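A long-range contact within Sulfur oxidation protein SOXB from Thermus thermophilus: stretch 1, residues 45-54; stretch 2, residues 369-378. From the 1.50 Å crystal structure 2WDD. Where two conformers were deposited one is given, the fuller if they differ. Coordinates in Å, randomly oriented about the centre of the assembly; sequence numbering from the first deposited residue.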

# COMPACT_ATOMS: atom_id res chain seq x y z
N TYR A 45 2.45 2.16 14.03
CA TYR A 45 2.82 3.47 13.49
C TYR A 45 3.10 3.31 12.02
O TYR A 45 3.60 2.28 11.59
CB TYR A 45 4.03 4.02 14.23
CG TYR A 45 3.77 4.15 15.71
CD1 TYR A 45 3.15 5.28 16.23
CD2 TYR A 45 4.08 3.10 16.57
CE1 TYR A 45 2.88 5.38 17.60
CE2 TYR A 45 3.82 3.19 17.93
CZ TYR A 45 3.25 4.34 18.44
OH TYR A 45 2.99 4.43 19.79
N PHE A 46 2.76 4.33 11.23
CA PHE A 46 2.97 4.27 9.78
C PHE A 46 3.25 5.67 9.25
O PHE A 46 2.32 6.47 9.05
CB PHE A 46 1.73 3.67 9.10
CG PHE A 46 1.94 3.32 7.64
CD1 PHE A 46 2.33 2.04 7.27
CD2 PHE A 46 1.72 4.27 6.65
CE1 PHE A 46 2.51 1.72 5.93
CE2 PHE A 46 1.91 3.95 5.31
CZ PHE A 46 2.31 2.68 4.96
N MET A 47 4.53 5.96 9.02
CA MET A 47 4.95 7.26 8.52
C MET A 47 4.87 7.32 7.00
O MET A 47 5.26 6.38 6.31
CB MET A 47 6.39 7.53 8.95
CG MET A 47 6.87 8.93 8.61
SD MET A 47 8.60 9.16 9.05
CE MET A 47 9.35 8.56 7.54
N GLU A 48 4.41 8.46 6.48
CA GLU A 48 4.40 8.67 5.04
C GLU A 48 5.82 8.83 4.53
O GLU A 48 6.75 9.12 5.29
CB GLU A 48 3.55 9.90 4.68
CG GLU A 48 2.08 9.70 5.03
CD GLU A 48 1.44 8.56 4.24
OE1 GLU A 48 1.61 8.50 3.01
OE2 GLU A 48 0.80 7.70 4.87
N PRO A 49 6.02 8.65 3.22
CA PRO A 49 7.37 8.71 2.66
C PRO A 49 8.00 10.08 2.75
O PRO A 49 7.34 11.09 2.49
CB PRO A 49 7.17 8.36 1.18
CG PRO A 49 5.71 8.61 0.91
CD PRO A 49 5.02 8.26 2.22
N PRO A 50 9.31 10.13 3.00
CA PRO A 50 9.98 11.44 2.98
C PRO A 50 10.15 11.94 1.53
O PRO A 50 10.29 13.14 1.31
CB PRO A 50 11.34 11.17 3.63
CG PRO A 50 11.23 9.83 4.28
CD PRO A 50 10.12 9.07 3.61
N ASN A 51 10.13 11.03 0.55
CA ASN A 51 10.27 11.44 -0.85
C ASN A 51 9.36 10.64 -1.75
O ASN A 51 9.21 9.42 -1.57
CB ASN A 51 11.70 11.23 -1.37
CG ASN A 51 12.74 11.92 -0.53
OD1 ASN A 51 13.09 13.08 -0.77
ND2 ASN A 51 13.24 11.20 0.48
N LEU A 52 8.77 11.35 -2.71
CA LEU A 52 7.97 10.75 -3.78
C LEU A 52 8.47 11.47 -5.03
O LEU A 52 7.88 12.44 -5.51
CB LEU A 52 6.47 10.96 -3.58
CG LEU A 52 5.82 10.08 -2.50
CD1 LEU A 52 4.37 10.53 -2.28
CD2 LEU A 52 5.87 8.61 -2.94
N ILE A 53 9.63 11.02 -5.50
CA ILE A 53 10.31 11.64 -6.63
C ILE A 53 9.59 11.39 -7.94
O ILE A 53 9.16 10.28 -8.23
CB ILE A 53 11.77 11.19 -6.68
CG1 ILE A 53 12.48 11.62 -5.40
CG2 ILE A 53 12.47 11.69 -7.94
CD1 ILE A 53 13.77 10.86 -5.13
N ALA A 54 9.50 12.44 -8.75
CA ALA A 54 8.83 12.34 -10.04
C ALA A 54 9.59 13.16 -11.06
O ALA A 54 10.31 14.08 -10.70
CB ALA A 54 7.43 12.88 -9.93
N THR A 369 16.58 3.95 16.96
CA THR A 369 16.12 5.06 16.13
C THR A 369 14.95 4.64 15.24
O THR A 369 14.58 3.48 15.19
CB THR A 369 17.26 5.65 15.30
OG1 THR A 369 17.74 4.65 14.39
CG2 THR A 369 18.42 6.08 16.21
N LEU A 370 14.38 5.62 14.55
CA LEU A 370 13.22 5.39 13.69
C LEU A 370 13.50 4.46 12.53
O LEU A 370 14.40 4.73 11.73
CB LEU A 370 12.79 6.73 13.09
CG LEU A 370 11.47 6.72 12.31
CD1 LEU A 370 10.31 6.46 13.26
CD2 LEU A 370 11.30 8.06 11.57
N LEU A 371 12.70 3.41 12.40
CA LEU A 371 12.79 2.49 11.27
C LEU A 371 11.54 2.72 10.42
O LEU A 371 10.41 2.47 10.87
CB LEU A 371 12.85 1.03 11.74
CG LEU A 371 14.12 0.66 12.50
CD1 LEU A 371 14.02 -0.77 13.05
CD2 LEU A 371 15.34 0.79 11.55
N TYR A 372 11.73 3.27 9.22
CA TYR A 372 10.60 3.52 8.32
C TYR A 372 10.87 2.79 7.01
O TYR A 372 12.02 2.47 6.69
CB TYR A 372 10.40 5.03 8.07
CG TYR A 372 11.59 5.72 7.44
CD1 TYR A 372 11.68 5.89 6.06
CD2 TYR A 372 12.64 6.21 8.22
CE1 TYR A 372 12.74 6.56 5.48
CE2 TYR A 372 13.71 6.86 7.65
CZ TYR A 372 13.78 7.01 6.28
OH TYR A 372 14.84 7.67 5.70
N LYS A 373 9.80 2.53 6.27
CA LYS A 373 9.88 1.76 5.04
C LYS A 373 9.63 2.52 3.75
O LYS A 373 10.30 2.30 2.74
CB LYS A 373 8.86 0.61 5.10
CG LYS A 373 8.63 -0.11 3.77
CD LYS A 373 9.77 -1.09 3.50
CE LYS A 373 9.68 -1.73 2.11
NZ LYS A 373 10.56 -2.94 2.04
N ARG A 374 8.63 3.40 3.74
CA ARG A 374 8.25 4.09 2.52
C ARG A 374 9.15 5.23 2.07
O ARG A 374 9.53 6.08 2.88
CB ARG A 374 6.80 4.56 2.59
CG ARG A 374 5.78 3.42 2.68
CD ARG A 374 4.63 3.65 1.71
NE ARG A 374 5.11 4.06 0.39
CZ ARG A 374 4.53 4.99 -0.36
NH1 ARG A 374 5.03 5.29 -1.54
NH2 ARG A 374 3.43 5.59 0.06
N ASP A 375 9.48 5.23 0.78
CA ASP A 375 10.30 6.26 0.16
C ASP A 375 10.54 5.85 -1.29
O ASP A 375 10.57 4.66 -1.60
CB ASP A 375 11.66 6.40 0.86
CG ASP A 375 12.46 7.59 0.33
OD1 ASP A 375 12.02 8.72 0.61
OD2 ASP A 375 13.47 7.41 -0.41
N THR A 376 10.80 6.80 -2.17
CA THR A 376 11.10 6.38 -3.55
C THR A 376 12.35 5.51 -3.60
O THR A 376 12.41 4.54 -4.38
CB THR A 376 11.32 7.61 -4.44
OG1 THR A 376 10.16 8.43 -4.41
CG2 THR A 376 11.62 7.19 -5.89
N LEU A 377 13.38 5.88 -2.84
CA LEU A 377 14.70 5.29 -3.00
C LEU A 377 15.36 4.57 -1.85
O LEU A 377 16.21 3.70 -2.08
CB LEU A 377 15.67 6.40 -3.44
CG LEU A 377 15.26 7.18 -4.69
CD1 LEU A 377 16.22 8.36 -4.88
CD2 LEU A 377 15.28 6.27 -5.91
N TYR A 378 15.10 5.02 -0.62
CA TYR A 378 15.88 4.54 0.50
C TYR A 378 15.07 4.58 1.79
O TYR A 378 14.28 5.49 2.01
CB TYR A 378 17.12 5.45 0.66
CG TYR A 378 17.84 5.26 1.98
CD1 TYR A 378 18.83 4.31 2.12
CD2 TYR A 378 17.52 6.05 3.08
CE1 TYR A 378 19.46 4.09 3.34
CE2 TYR A 378 18.14 5.84 4.32
CZ TYR A 378 19.12 4.87 4.43
OH TYR A 378 19.73 4.66 5.64
O HOH W 1 8.18 5.96 5.51

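The two stretches of SoxB lie more than 320 residues apart in sequence and neither forms regular secondary structure, yet they are fastened by a compact polar clasp in which Thr 376 and Asp 375 hydrogen-bond to Asn 51 and Ile 53 through both backbone and side-chain groups. The side chain of Thr 376, in the m rotamer and with its CA-to-CB bond directed toward stretch 1, places its hydroxyl where Thr 376 OG1 accepts a hydrogen bond from Ile 53 N at 2.9 Å. The backbone of the same residue donates in return, from Thr 376 N to Asn 51 O at 3.1 Å. Thr 376 thus meets a donor and an acceptor two residues apart, and the chain between them bends closely around it, with Leu 52 CA 3.3 Å from Thr 376 OG1.

Asp 375 supplies the other half of the clasp. Its carboxylate is divided between the two stretches: Asp 375 OD1 receives a nearly straight hydrogen bond from Asn 51 ND2 (2.8 Å, 165°), whereas Asp 375 OD2 turns back on its own stretch and accepts from Leu 377 N and Tyr 378 N, each at 2.9 Å. An aspartate suits this place because its short side chain presents two acceptors at once. The bonds to the following backbone amides fix the carboxylate locally, leaving OD1 positioned to meet the asparagine amide. The m rotamer of Asn 51 brings ND2 to that oxygen, and its amide is also hydrogen-bonded elsewhere in the structure.

Next to this polar cluster, the two prolines pack against the backbone of Arg 374. Having no amide hydrogen, they approach its carbonyl through carbon: Pro 49 CA makes a CA-H...O contact with Arg 374 O at 3.4 Å, and Pro 50 CD lies 3.1 Å from the same oxygen. Here the CA traces come closest, the CA atoms of Pro 49 and Asp 375 being 4.6 Å apart. Water 1 lies between the stretches, its O 3.1 Å from Met 47 O and 3.0 Å from Arg 374 O, within reach of both carbonyls.

Arg 374 has the largest covered area of any residue here, 107 Å². Its long side chain runs along stretch 1, so that Arg 374 CD lies 4.1 Å from Phe 46 CZ while the flat guanidinium takes Pro 49 CD over one face, 3.8 Å from Arg 374 NH2. Leu 52 CD2 approaches Arg 374 NH1 at 3.7 Å. Glu 48 OE1 is 4.5 Å from Arg 374 NH2, opposite in charge but beyond salt-bridge distance.

Apolar side chains complete the contact. The extended Met 47, with chi1 and chi2 both t, carries its methyl over one face of the Tyr 372 ring, Met 47 CE standing 4.0 Å from the ring centroid in a CH-pi contact. Met 47 SD meets Leu 370 CD2 at 3.9 Å, and Pro 50 CG adds an oblique contact to Tyr 372 CE1 at 3.8 Å. Beyond the clasp, Ile 53 CD1 packs against Leu 377 CD1 at 3.5 Å. In all, 609 Å² is buried between the stretches, counting both sides.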